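Local coordinates for protein nitroalkane oxidase (Podospora anserina, PDB 3MKH) that oxidises nitroalkanes to aldehydes or ketones with FAD and molecular oxygen, releasing nitrite and hydrogen peroxide, at residues F358-A363 and G400-I405; G272-V277 and A354-C359; V265-F270 and R407-Q412. All blocks are in the same frame, centred on the assembly; numbering follows the deposited sequence.

Interaction 1: residues F358-A363 and G400-I405; sequences FCSEAA and GGNVGI. With FAD (flavin-adenine dinucleotide), chain E.
Ser360 and Glu361 of helix 345-374 face Asn402 at the start of helix 402-415. The contact lies in the helical C-terminal domain of the acyl-CoA dehydrogenase fold, beside a helix N terminus that binds FAD. Asp399, assigned as the proton acceptor, directly precedes 400-405.

The polar cluster comes first. Asn402 reaches between the two side chains, its CG anti to the carbonyl carbon (chi1 -66°). Glu361 approaches it from the opposite direction on an extended chain. The carboxylate and amide planes are turned 49° apart. Glu361 OE2 lies 3.7 Å from Asn402 CB, and Ser360 OG is 3.9 Å from Asn402 CG. The carboxylate and the hydroxyl each have their strongest polar partner outside the two segments. Glu361 OE2 makes a salt bridge with Arg407 NH2, and Ser360 OG is hydrogen-bonded to Lys356 O.

The cofactor bonds use backbone nitrogens. Gly400 N donates to FAD O3' over 3.0 Å. Gly401, the N-cap residue, donates from its N to the phosphate oxygen O1P of FAD over 2.7 Å. The helix end probably adds a favourable field at this phosphate.

The remaining contacts with FAD are packing. Gly404 CA sits 3.6 Å from FAD C4A, against the adenine. Ala373 and Ile376 of the third subunit also bond to this FAD, so the site spans a subunit interface. Next to the adenosine ribose, Val403 CG1 comes within 3.3 Å of FAD O2B.

Interaction 2: residues G272-V277 and A354-C359; sequences GSAVLV and AAKVFC
A close helix-helix packing joins Ala274 and Val277 of helix 262-298 to Lys356 of helix 345-374. The CA atoms of Ala274 and Lys356 are 4.9 Å apart. The small methyl of Ala274 permits this: its CB meets Lys356 CB at 3.7 Å. Lys356 CB also rests against the backbone, 3.4 Å from Ala274 O.

The lysine chain then runs past Val277. Lys356 CG is anti to its own backbone N (chi1 -160°), and the chain bends at chi2 (-77°). Val277 CG1 touches Lys356 CG at 3.6 Å and Lys356 CD at 3.9 Å. The two side chains cross obliquely. Both helices belong to the helical bundle of the acyl-CoA dehydrogenase C-terminal domain, and here they run in broadly the same direction.

Val277 also packs on Phe398 and Asp399, the latter assigned as the proton acceptor. One turn earlier, Ser273 OG is hydrogen-bonded to Asp399 OD1, which probably helps to position that carboxylate. The aliphatic part of Lys356 is buried, and its ammonium leads away from 272-277. There Lys356 NZ is hydrogen-bonded to three carbonyl oxygens, Leu395 O, Phe398 O and Gly400 O, on both sides of Asp399 in the chain.

Interaction 3: residues V265-F270 and R407-Q412; sequences VAFGAF and RRHLQQ
In Phe267 and His409 the CG atom stands anti to the carbonyl carbon, with chi1 at -72° and -74°. Each ring thereby leaves its helix beside the backbone N and extends toward the other. They meet as a T-shaped (edge-to-face) pair, the edge of His409 toward the face of Phe267, with centroids 4.7 Å apart and planes at 68°. His409 CE1 lies over the centre of the phenyl ring, nearest to Phe267 CD1 at 3.7 Å.

Between 265-270 and 407-412 this ring pair is the one contact, and Phe267 CA and His409 CA are 9.9 Å apart. Both helices belong to the helical acyl-CoA dehydrogenase C-terminal domain, and the pair lies at its surface. Phe267 also packs on Leu144, near the FAD-binding Phe134. An alanine in place of Phe267 would probably open a gap between the helices and leave His409 CE1 without its aromatic partner.

Next to CE1, His409 ND1 is hydrogen-bonded to Arg349 NH2, which helps to set the rotation of the ring. An arginine can only donate, so ND1 is probably unprotonated. A neutral imidazole would then carry its proton on NE2, and its polarised CE1 C-H would point at the Phe267 pi electrons.

How the interactions relate
From the N terminus, helix 262-298 supplies 265-270 and then 272-277. Helix 345-374 comes next: 354-359 closes interaction 2, a loop that takes in helix 311-340. Interaction 1 starts on the same stretch, sharing Phe358 and Cys359, and closes at 400-405. Last, 407-412 returns to 265-270 in interaction 3. Interactions 1 and 2 thus follow each other along the chain, and both nest inside interaction 3. Three helices, 262-298, 345-374 and 402-415, are joined pairwise. Val357 CG1 of 354-359 packs on Arg407 NH2 of 407-412, connecting interactions 2 and 3. Within helix 402-415, Asn402 O and Arg407 N probably hydrogen-bond, connecting interactions 1 and 3.

Interaction 1: residues F358-A363 and G400-I405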
loop_
_atom_site.group_PDB
_atom_site.type_symbol
_atom_site.label_atom_id
_atom_site.label_comp_id
_atom_site.label_asym_id
_atom_site.label_seq_id
_atom_site.Cartn_x
_atom_site.Cartn_y
_atom_site.Cartn_z
ATOM N N PHE A 358 2.154 5.279 13.148
ATOM C CA PHE A 358 3.099 4.841 12.116
ATOM C C PHE A 358 3.714 3.478 12.440
ATOM O O PHE A 358 3.750 2.589 11.598
ATOM C CB PHE A 358 4.232 5.870 11.931
ATOM C CG PHE A 358 5.284 5.449 10.919
ATOM C CD1 PHE A 358 6.388 4.703 11.309
ATOM C CD2 PHE A 358 5.149 5.774 9.579
ATOM C CE1 PHE A 358 7.362 4.314 10.380
ATOM C CE2 PHE A 358 6.104 5.391 8.650
ATOM C CZ PHE A 358 7.217 4.659 9.048
ATOM N N CYS A 359 4.226 3.350 13.663
ATOM C CA CYS A 359 5.005 2.195 14.068
ATOM C C CYS A 359 4.122 0.963 14.277
ATOM O O CYS A 359 4.535 -0.149 13.954
ATOM C CB CYS A 359 5.804 2.494 15.345
ATOM S SG CYS A 359 7.047 3.839 15.163
ATOM N N SER A 360 2.919 1.156 14.816
ATOM C CA SER A 360 2.030 0.011 15.037
ATOM C C SER A 360 1.696 -0.627 13.696
ATOM O O SER A 360 1.736 -1.842 13.553
ATOM C CB SER A 360 0.747 0.416 15.781
ATOM O OG SER A 360 -0.005 1.345 15.017
ATOM N N GLU A 361 1.400 0.196 12.697
ATOM C CA GLU A 361 0.982 -0.333 11.405
ATOM C C GLU A 361 2.177 -0.858 10.615
ATOM O O GLU A 361 2.080 -1.879 9.919
ATOM C CB GLU A 361 0.164 0.718 10.631
ATOM C CG GLU A 361 -1.206 0.910 11.283
ATOM C CD GLU A 361 -2.066 1.994 10.648
ATOM O OE1 GLU A 361 -1.745 2.461 9.530
ATOM O OE2 GLU A 361 -3.082 2.363 11.276
ATOM N N ALA A 362 3.314 -0.186 10.760
ATOM C CA ALA A 362 4.546 -0.668 10.146
ATOM C C ALA A 362 5.006 -2.021 10.706
ATOM O O ALA A 362 5.582 -2.824 9.978
ATOM C CB ALA A 362 5.654 0.369 10.265
ATOM N N ALA A 363 4.767 -2.274 11.992
ATOM C CA ALA A 363 5.056 -3.598 12.564
ATOM C C ALA A 363 4.227 -4.731 11.933
ATOM O O ALA A 363 4.755 -5.811 11.605
ATOM C CB ALA A 363 4.873 -3.578 14.102
ATOM N N GLY A 400 -5.780 2.580 22.744
ATOM C CA GLY A 400 -6.506 3.518 21.919
ATOM C C GLY A 400 -6.279 3.212 20.448
ATOM O O GLY A 400 -5.229 3.553 19.876
ATOM N N GLY A 401 -7.266 2.563 19.839
ATOM C CA GLY A 401 -7.157 2.080 18.466
ATOM C C GLY A 401 -6.904 3.199 17.471
ATOM O O GLY A 401 -7.363 4.322 17.690
ATOM N N ASN A 402 -6.186 2.907 16.386
ATOM C CA ASN A 402 -5.857 3.954 15.412
ATOM C C ASN A 402 -7.089 4.567 14.728
ATOM O O ASN A 402 -7.138 5.774 14.475
ATOM C CB ASN A 402 -4.875 3.455 14.355
ATOM C CG ASN A 402 -3.505 3.121 14.933
ATOM O OD1 ASN A 402 -2.670 2.523 14.256
ATOM N ND2 ASN A 402 -3.276 3.494 16.181
ATOM N N VAL A 403 -8.088 3.742 14.432
ATOM C CA VAL A 403 -9.204 4.199 13.589
ATOM C C VAL A 403 -10.234 5.004 14.378
ATOM O O VAL A 403 -10.740 6.021 13.902
ATOM C CB VAL A 403 -9.897 2.998 12.896
ATOM C CG1 VAL A 403 -11.090 3.459 12.044
ATOM C CG2 VAL A 403 -8.883 2.236 12.044
ATOM N N GLY A 404 -10.538 4.535 15.584
ATOM C CA GLY A 404 -11.580 5.119 16.404
ATOM C C GLY A 404 -11.095 6.194 17.357
ATOM O O GLY A 404 -11.888 7.021 17.812
ATOM N N ILE A 405 -9.803 6.177 17.678
ATOM C CA ILE A 405 -9.282 7.064 18.723
ATOM C C ILE A 405 -8.100 7.915 18.264
ATOM O O ILE A 405 -8.224 9.144 18.127
ATOM C CB ILE A 405 -8.923 6.276 19.996
ATOM C CG1 ILE A 405 -10.177 5.537 20.497
ATOM C CG2 ILE A 405 -8.331 7.209 21.063
ATOM C CD1 ILE A 405 -10.068 4.996 21.906
HETATM P PA FAD E . -13.659 0.778 20.471
HETATM O O1A FAD E . -14.583 1.674 21.162
HETATM O O2A FAD E . -13.667 -0.648 20.802
HETATM O O5B FAD E . -13.889 0.946 18.889
HETATM C C5B FAD E . -13.799 -0.174 18.010
HETATM C C4B FAD E . -13.741 0.234 16.526
HETATM O O4B FAD E . -14.966 0.891 16.172
HETATM C C3B FAD E . -12.638 1.256 16.265
HETATM O O3B FAD E . -11.423 0.584 15.931
HETATM C C2B FAD E . -13.163 1.997 15.048
HETATM O O2B FAD E . -12.811 1.298 13.859
HETATM C C1B FAD E . -14.680 1.965 15.242
HETATM N N9A FAD E . -15.110 3.269 15.818
HETATM C C8A FAD E . -15.696 3.451 16.997
HETATM N N7A FAD E . -15.932 4.744 17.188
HETATM C C5A FAD E . -15.493 5.394 16.117
HETATM C C6A FAD E . -15.472 6.732 15.747
HETATM N N6A FAD E . -15.965 7.664 16.553
HETATM N N1A FAD E . -14.950 7.067 14.563
HETATM C C2A FAD E . -14.458 6.146 13.755
HETATM N N3A FAD E . -14.464 4.863 14.076
HETATM C C4A FAD E . -14.971 4.458 15.245
HETATM N N1 FAD E . -7.463 -0.905 28.193
HETATM C C2 FAD E . -7.284 -0.244 29.401
HETATM O O2 FAD E . -8.172 0.481 29.828
HETATM N N3 FAD E . -6.102 -0.401 30.117
HETATM C C4 FAD E . -5.089 -1.228 29.637
HETATM O O4 FAD E . -4.051 -1.363 30.280
HETATM C C4X FAD E . -5.269 -1.890 28.429
HETATM N N5 FAD E . -4.271 -2.723 27.914
HETATM C C5X FAD E . -4.598 -3.631 26.902
HETATM C C6 FAD E . -3.755 -4.695 26.596
HETATM C C7 FAD E . -4.099 -5.592 25.592
HETATM C C7M FAD E . -3.184 -6.765 25.250
HETATM C C8 FAD E . -5.286 -5.421 24.892
HETATM C C8M FAD E . -5.675 -6.402 23.786
HETATM C C9 FAD E . -6.120 -4.356 25.194
HETATM C C9A FAD E . -5.781 -3.463 26.199
HETATM N N10 FAD E . -6.622 -2.395 26.507
HETATM C C10 FAD E . -6.451 -1.727 27.713
HETATM C "C1'" FAD E . -7.680 -1.957 25.565
HETATM C "C2'" FAD E . -7.124 -0.965 24.542
HETATM O "O2'" FAD E . -6.678 0.215 25.202
HETATM C "C3'" FAD E . -8.139 -0.600 23.447
HETATM O "O3'" FAD E . -7.464 0.143 22.443
HETATM C "C4'" FAD E . -9.321 0.241 23.952
HETATM O "O4'" FAD E . -10.293 -0.593 24.568
HETATM C "C5'" FAD E . -9.979 0.990 22.788
HETATM O "O5'" FAD E . -10.351 0.096 21.738
HETATM P P FAD E . -10.789 0.649 20.309
HETATM O O1P FAD E . -9.834 1.690 19.909
HETATM O O2P FAD E . -11.014 -0.483 19.411
HETATM O O3P FAD E . -12.182 1.382 20.667
#

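Interaction 2: residues G272-V277 and A354-C359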
loop_
_atom_site.group_PDB
_atom_site.type_symbol
_atom_site.label_atom_id
_atom_site.label_comp_id
_atom_site.label_asym_id
_atom_site.label_seq_id
_atom_site.Cartn_x
_atom_site.Cartn_y
_atom_site.Cartn_z
ATOM N N GLY A 272 1.770 9.654 26.512
ATOM C CA GLY A 272 3.040 9.036 26.846
ATOM C C GLY A 272 3.101 7.595 26.352
ATOM O O GLY A 272 4.108 7.148 25.788
ATOM N N SER A 273 2.021 6.858 26.560
ATOM C CA SER A 273 1.997 5.447 26.181
ATOM C C SER A 273 2.108 5.286 24.660
ATOM O O SER A 273 2.673 4.303 24.171
ATOM C CB SER A 273 0.734 4.756 26.701
ATOM O OG SER A 273 -0.419 5.255 26.041
ATOM N N ALA A 274 1.563 6.256 23.925
ATOM C CA ALA A 274 1.632 6.261 22.457
ATOM C C ALA A 274 3.086 6.203 21.961
ATOM O O ALA A 274 3.401 5.511 20.987
ATOM C CB ALA A 274 0.922 7.507 21.894
ATOM N N VAL A 275 3.961 6.949 22.625
ATOM C CA VAL A 275 5.385 6.940 22.281
ATOM C C VAL A 275 5.952 5.540 22.489
ATOM O O VAL A 275 6.701 5.023 21.660
ATOM C CB VAL A 275 6.188 7.968 23.133
ATOM C CG1 VAL A 275 7.699 7.871 22.851
ATOM C CG2 VAL A 275 5.684 9.398 22.884
ATOM N N LEU A 276 5.571 4.919 23.599
ATOM C CA LEU A 276 6.114 3.616 23.968
ATOM C C LEU A 276 5.558 2.507 23.075
ATOM O O LEU A 276 6.229 1.513 22.842
ATOM C CB LEU A 276 5.860 3.321 25.447
ATOM C CG LEU A 276 6.969 3.764 26.423
ATOM C CD1 LEU A 276 7.905 4.833 25.867
ATOM C CD2 LEU A 276 6.423 4.140 27.780
ATOM N N VAL A 277 4.341 2.693 22.571
ATOM C CA VAL A 277 3.796 1.799 21.551
ATOM C C VAL A 277 4.618 1.882 20.258
ATOM O O VAL A 277 4.826 0.871 19.567
ATOM C CB VAL A 277 2.290 2.065 21.270
ATOM C CG1 VAL A 277 1.833 1.324 19.998
ATOM C CG2 VAL A 277 1.449 1.623 22.476
ATOM N N ALA A 354 1.508 10.322 16.190
ATOM C CA ALA A 354 2.110 9.883 14.926
ATOM C C ALA A 354 2.980 8.636 15.091
ATOM O O ALA A 354 2.908 7.699 14.270
ATOM C CB ALA A 354 2.925 11.020 14.290
ATOM N N ALA A 355 3.814 8.617 16.133
ATOM C CA ALA A 355 4.702 7.475 16.337
ATOM C C ALA A 355 3.852 6.235 16.566
ATOM O O ALA A 355 4.120 5.182 15.998
ATOM C CB ALA A 355 5.657 7.692 17.531
ATOM N N LYS A 356 2.826 6.370 17.401
ATOM C CA LYS A 356 1.935 5.244 17.699
ATOM C C LYS A 356 1.317 4.708 16.405
ATOM O O LYS A 356 1.376 3.517 16.124
ATOM C CB LYS A 356 0.839 5.663 18.685
ATOM C CG LYS A 356 0.155 4.516 19.440
ATOM C CD LYS A 356 -0.870 3.747 18.591
ATOM C CE LYS A 356 -1.852 2.964 19.498
ATOM N NZ LYS A 356 -2.854 2.152 18.706
ATOM N N VAL A 357 0.726 5.592 15.612
ATOM C CA VAL A 357 0.057 5.153 14.397
ATOM C C VAL A 357 1.039 4.593 13.368
ATOM O O VAL A 357 0.796 3.547 12.778
ATOM C CB VAL A 357 -0.780 6.285 13.766
ATOM C CG1 VAL A 357 -1.349 5.839 12.415
ATOM C CG2 VAL A 357 -1.888 6.703 14.724
ATOM N N PHE A 358 2.154 5.279 13.148
ATOM C CA PHE A 358 3.099 4.841 12.116
ATOM C C PHE A 358 3.714 3.478 12.440
ATOM O O PHE A 358 3.750 2.589 11.598
ATOM C CB PHE A 358 4.232 5.870 11.931
ATOM C CG PHE A 358 5.284 5.449 10.919
ATOM C CD1 PHE A 358 6.388 4.703 11.309
ATOM C CD2 PHE A 358 5.149 5.774 9.579
ATOM C CE1 PHE A 358 7.362 4.314 10.380
ATOM C CE2 PHE A 358 6.104 5.391 8.650
ATOM C CZ PHE A 358 7.217 4.659 9.048
ATOM N N CYS A 359 4.226 3.350 13.663
ATOM C CA CYS A 359 5.005 2.195 14.068
ATOM C C CYS A 359 4.122 0.963 14.277
ATOM O O CYS A 359 4.535 -0.149 13.954
ATOM C CB CYS A 359 5.804 2.494 15.345
ATOM S SG CYS A 359 7.047 3.839 15.163
#

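Interaction 3: residues V265-F270 and R407-Q412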
loop_
_atom_site.group_PDB
_atom_site.type_symbol
_atom_site.label_atom_id
_atom_site.label_comp_id
_atom_site.label_asym_id
_atom_site.label_seq_id
_atom_site.Cartn_x
_atom_site.Cartn_y
_atom_site.Cartn_z
ATOM N N VAL A 265 -6.400 13.843 32.095
ATOM C CA VAL A 265 -5.327 13.057 32.685
ATOM C C VAL A 265 -5.226 11.687 31.997
ATOM O O VAL A 265 -4.123 11.217 31.700
ATOM C CB VAL A 265 -5.481 12.917 34.219
ATOM C CG1 VAL A 265 -4.540 11.847 34.772
ATOM C CG2 VAL A 265 -5.230 14.260 34.908
ATOM N N ALA A 266 -6.363 11.054 31.721
ATOM C CA ALA A 266 -6.326 9.738 31.056
ATOM C C ALA A 266 -5.658 9.842 29.682
ATOM O O ALA A 266 -4.796 9.034 29.320
ATOM C CB ALA A 266 -7.723 9.152 30.928
ATOM N N PHE A 267 -6.056 10.848 28.918
ATOM C CA PHE A 267 -5.501 11.042 27.592
ATOM C C PHE A 267 -4.057 11.500 27.684
ATOM O O PHE A 267 -3.279 11.259 26.778
ATOM C CB PHE A 267 -6.359 12.015 26.775
ATOM C CG PHE A 267 -7.669 11.420 26.332
ATOM C CD1 PHE A 267 -7.711 10.155 25.786
ATOM C CD2 PHE A 267 -8.852 12.122 26.462
ATOM C CE1 PHE A 267 -8.913 9.582 25.374
ATOM C CE2 PHE A 267 -10.052 11.560 26.057
ATOM C CZ PHE A 267 -10.080 10.284 25.513
ATOM N N GLY A 268 -3.702 12.157 28.781
ATOM C CA GLY A 268 -2.316 12.511 29.016
ATOM C C GLY A 268 -1.500 11.245 29.185
ATOM O O GLY A 268 -0.402 11.112 28.633
ATOM N N ALA A 269 -2.030 10.311 29.966
ATOM C CA ALA A 269 -1.374 9.026 30.144
ATOM C C ALA A 269 -1.222 8.341 28.777
ATOM O O ALA A 269 -0.158 7.804 28.461
ATOM C CB ALA A 269 -2.172 8.153 31.104
ATOM N N PHE A 270 -2.269 8.395 27.953
ATOM C CA PHE A 270 -2.223 7.739 26.648
ATOM C C PHE A 270 -1.328 8.449 25.636
ATOM O O PHE A 270 -0.938 7.847 24.636
ATOM C CB PHE A 270 -3.619 7.533 26.060
ATOM C CG PHE A 270 -4.460 6.532 26.814
ATOM C CD1 PHE A 270 -4.018 5.232 27.004
ATOM C CD2 PHE A 270 -5.700 6.888 27.303
ATOM C CE1 PHE A 270 -4.800 4.306 27.692
ATOM C CE2 PHE A 270 -6.489 5.975 27.989
ATOM C CZ PHE A 270 -6.039 4.684 28.188
ATOM N N ARG A 407 -6.542 8.478 15.361
ATOM C CA ARG A 407 -6.765 9.378 14.222
ATOM C C ARG A 407 -7.803 10.490 14.500
ATOM O O ARG A 407 -7.725 11.565 13.903
ATOM C CB ARG A 407 -7.099 8.620 12.934
ATOM C CG ARG A 407 -5.930 7.801 12.366
ATOM C CD ARG A 407 -6.242 7.264 10.939
ATOM N NE ARG A 407 -5.078 6.574 10.383
ATOM C CZ ARG A 407 -4.842 5.274 10.538
ATOM N NH1 ARG A 407 -5.713 4.503 11.186
ATOM N NH2 ARG A 407 -3.748 4.743 10.023
ATOM N N ARG A 408 -8.777 10.223 15.374
ATOM C CA ARG A 408 -9.755 11.243 15.786
ATOM C C ARG A 408 -9.064 12.341 16.589
ATOM O O ARG A 408 -9.437 13.505 16.509
ATOM C CB ARG A 408 -10.880 10.653 16.644
ATOM C CG ARG A 408 -11.771 9.635 15.955
ATOM C CD ARG A 408 -12.096 10.051 14.530
ATOM N NE ARG A 408 -11.577 9.049 13.616
ATOM C CZ ARG A 408 -10.985 9.301 12.455
ATOM N NH1 ARG A 408 -10.831 10.545 12.018
ATOM N NH2 ARG A 408 -10.543 8.279 11.726
ATOM N N HIS A 409 -8.078 11.969 17.399
ATOM C CA HIS A 409 -7.305 12.985 18.099
ATOM C C HIS A 409 -6.488 13.836 17.117
ATOM O O HIS A 409 -6.511 15.057 17.197
ATOM C CB HIS A 409 -6.437 12.360 19.188
ATOM C CG HIS A 409 -7.218 11.926 20.390
ATOM N ND1 HIS A 409 -7.044 12.491 21.635
ATOM C CD2 HIS A 409 -8.199 11.003 20.530
ATOM C CE1 HIS A 409 -7.870 11.921 22.495
ATOM N NE2 HIS A 409 -8.583 11.017 21.849
ATOM N N LEU A 410 -5.801 13.195 16.172
ATOM C CA LEU A 410 -5.077 13.938 15.139
ATOM C C LEU A 410 -6.019 14.907 14.404
ATOM O O LEU A 410 -5.681 16.064 14.161
ATOM C CB LEU A 410 -4.417 12.966 14.161
ATOM C CG LEU A 410 -3.258 12.178 14.779
ATOM C CD1 LEU A 410 -2.785 11.034 13.863
ATOM C CD2 LEU A 410 -2.096 13.119 15.125
ATOM N N GLN A 411 -7.211 14.430 14.070
ATOM C CA GLN A 411 -8.219 15.276 13.424
ATOM C C GLN A 411 -8.600 16.511 14.265
ATOM O O GLN A 411 -8.659 17.623 13.742
ATOM C CB GLN A 411 -9.454 14.435 13.079
ATOM C CG GLN A 411 -10.629 15.198 12.470
ATOM C CD GLN A 411 -11.804 14.285 12.114
ATOM O OE1 GLN A 411 -12.654 14.649 11.299
ATOM N NE2 GLN A 411 -11.862 13.102 12.733
ATOM N N GLN A 412 -8.855 16.322 15.559
ATOM C CA GLN A 412 -9.178 17.452 16.439
ATOM C C GLN A 412 -8.026 18.449 16.594
ATOM O O GLN A 412 -8.251 19.656 16.697
ATOM C CB GLN A 412 -9.651 16.964 17.810
ATOM C CG GLN A 412 -10.949 16.172 17.727
ATOM C CD GLN A 412 -12.073 16.967 17.062
ATOM O OE1 GLN A 412 -12.240 18.165 17.319
ATOM N NE2 GLN A 412 -12.853 16.298 16.208
#